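Local coordinates for attachment protein G3P (Enterobacteria phage Ike, PDB 4EO0), which sits at the tip of the filamentous phage and probably binds the host N-pilus through this domain during infection, at residues T42-D47 against I95-E100. Numbering follows the deposited sequence.
Sequences TTACND and IRAQVE
Ala97 meets the helix with a single methyl group, which comes up against the peptide link between Ala44 and Cys45. Its CB lies 3.6 Å from Ala44 C and equally 3.6 Å from Cys45 N, so the methyl sits over the middle of that peptide unit. The two β-carbons of the helix come in around it: Ala44 CB is 3.8 Å from Ala97 CB, a methyl-to-methyl touch, while Cys45 CB stands a little farther off, at 4.3 Å from Ala97 CB. All of this is van der Waals contact. The small methyls of Ala44 and Ala97 let helix and strand come close, and Cys45 CA is 5.2 Å from Ala97 CA.

This is helix-on-sheet packing near the centre of the pilus-binding domain, where the long helix 38-66 lies against an antiparallel sheet and strand 94-106 offers it one face. Side chains alternate along that strand: Ala97 and Val99 point toward the helix, Arg96 and Gln98 away from it. Val99 carries the same face onward to the next turn, where it packs on Ala48 and Lys49. The strand's own backbone is tied into the sheet, with Ala97 hydrogen-bonded through the backbone to Gly14 and Gln98 likewise to Val81.

A covalent link adds to the packing on the cysteine side. The chi1 of Cys45 (-170°) swings SG to the far side from the backbone N, which carries it past Ala97 instead of onto it, toward Cys80, with which it forms the disulfide. Tyr82, on strand 81-82, touches both Cys45 and Ala97, while Ala44 also rests on Ala16 of strand 12-24.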
loop_
_atom_site.group_PDB
_atom_site.type_symbol
_atom_site.label_atom_id
_atom_site.label_comp_id
_atom_site.label_asym_id
_atom_site.label_seq_id
_atom_site.Cartn_x
_atom_site.Cartn_y
_atom_site.Cartn_z
ATOM N N THR A 42 -1.871 7.728 3.553
ATOM C CA THR A 42 -0.594 7.440 4.189
ATOM C C THR A 42 -0.684 6.102 4.904
ATOM O O THR A 42 0.222 5.301 4.763
ATOM C CB THR A 42 -0.148 8.614 5.082
ATOM O OG1 THR A 42 0.226 9.689 4.236
ATOM C CG2 THR A 42 1.040 8.256 5.988
ATOM N N THR A 43 -1.789 5.857 5.653
ATOM C CA THR A 43 -2.009 4.588 6.356
ATOM C C THR A 43 -2.082 3.463 5.363
ATOM O O THR A 43 -1.462 2.421 5.598
ATOM C CB THR A 43 -3.249 4.699 7.246
ATOM O OG1 THR A 43 -2.981 5.716 8.203
ATOM C CG2 THR A 43 -3.584 3.378 7.987
ATOM N N ALA A 44 -2.845 3.648 4.263
ATOM C CA ALA A 44 -2.984 2.636 3.216
ATOM C C ALA A 44 -1.613 2.312 2.595
ATOM O O ALA A 44 -1.329 1.143 2.366
ATOM C CB ALA A 44 -3.951 3.127 2.151
ATOM N N CYS A 45 -0.747 3.329 2.389
ATOM C CA CYS A 45 0.603 3.123 1.865
ATOM C C CYS A 45 1.481 2.358 2.877
ATOM O O CYS A 45 2.251 1.488 2.476
ATOM C CB CYS A 45 1.254 4.443 1.446
ATOM S SG CYS A 45 2.806 4.215 0.529
ATOM N N ASN A 46 1.333 2.645 4.180
ATOM C CA ASN A 46 2.051 1.896 5.220
ATOM C C ASN A 46 1.603 0.455 5.235
ATOM O O ASN A 46 2.430 -0.423 5.451
ATOM C CB ASN A 46 1.817 2.539 6.577
ATOM C CG ASN A 46 2.498 3.870 6.703
ATOM O OD1 ASN A 46 3.487 4.163 6.024
ATOM N ND2 ASN A 46 2.002 4.687 7.601
ATOM N N ASP A 47 0.303 0.201 4.991
ATOM C CA ASP A 47 -0.223 -1.156 4.909
ATOM C C ASP A 47 0.406 -1.898 3.726
ATOM O O ASP A 47 0.777 -3.066 3.859
ATOM C CB ASP A 47 -1.766 -1.159 4.766
ATOM C CG ASP A 47 -2.589 -0.854 6.019
ATOM O OD1 ASP A 47 -1.994 -0.724 7.118
ATOM O OD2 ASP A 47 -3.822 -0.757 5.902
ATOM N N ILE A 95 -9.639 3.754 -2.146
ATOM C CA ILE A 95 -8.431 4.093 -2.899
ATOM C C ILE A 95 -7.439 2.984 -2.627
ATOM O O ILE A 95 -7.270 2.586 -1.476
ATOM C CB ILE A 95 -7.838 5.477 -2.521
ATOM C CG1 ILE A 95 -8.738 6.604 -3.032
ATOM C CG2 ILE A 95 -6.409 5.676 -3.056
ATOM C CD1 ILE A 95 -8.420 8.011 -2.475
ATOM N N ARG A 96 -6.750 2.517 -3.673
ATOM C CA ARG A 96 -5.702 1.513 -3.591
ATOM C C ARG A 96 -4.391 2.257 -3.556
ATOM O O ARG A 96 -4.181 3.134 -4.386
ATOM C CB ARG A 96 -5.721 0.655 -4.852
ATOM C CG ARG A 96 -6.905 -0.276 -4.948
ATOM C CD ARG A 96 -6.845 -1.111 -6.210
ATOM N NE ARG A 96 -7.914 -2.112 -6.184
ATOM C CZ ARG A 96 -7.727 -3.375 -5.816
ATOM N NH1 ARG A 96 -6.510 -3.809 -5.500
ATOM N NH2 ARG A 96 -8.746 -4.222 -5.795
ATOM N N ALA A 97 -3.533 1.936 -2.582
ATOM C CA ALA A 97 -2.165 2.456 -2.450
ATOM C C ALA A 97 -1.296 1.277 -2.865
ATOM O O ALA A 97 -1.395 0.205 -2.279
ATOM C CB ALA A 97 -1.874 2.836 -0.993
ATOM N N GLN A 98 -0.511 1.452 -3.916
ATOM C CA GLN A 98 0.384 0.396 -4.390
ATOM C C GLN A 98 1.824 0.798 -4.166
ATOM O O GLN A 98 2.232 1.902 -4.543
ATOM C CB GLN A 98 0.165 0.068 -5.872
ATOM C CG GLN A 98 -1.086 -0.785 -6.133
ATOM C CD GLN A 98 -1.400 -0.970 -7.584
ATOM O OE1 GLN A 98 -0.604 -0.646 -8.479
ATOM N NE2 GLN A 98 -2.541 -1.572 -7.854
ATOM N N VAL A 99 2.604 -0.098 -3.537
ATOM C CA VAL A 99 4.037 0.127 -3.369
ATOM C C VAL A 99 4.807 -0.919 -4.194
ATOM O O VAL A 99 4.399 -2.107 -4.262
ATOM C CB VAL A 99 4.488 0.204 -1.874
ATOM C CG1 VAL A 99 4.571 -1.184 -1.207
ATOM C CG2 VAL A 99 5.836 0.944 -1.747
ATOM N N GLU A 100 5.958 -0.521 -4.743
ATOM C CA GLU A 100 6.810 -1.514 -5.396
ATOM C C GLU A 100 7.635 -2.214 -4.322
ATOM O O GLU A 100 8.191 -1.550 -3.455
ATOM C CB GLU A 100 7.753 -0.867 -6.442
ATOM C CG GLU A 100 7.093 -0.289 -7.696
ATOM C CD GLU A 100 8.086 0.178 -8.739
ATOM O OE1 GLU A 100 9.271 0.376 -8.386
ATOM O OE2 GLU A 100 7.688 0.341 -9.914
#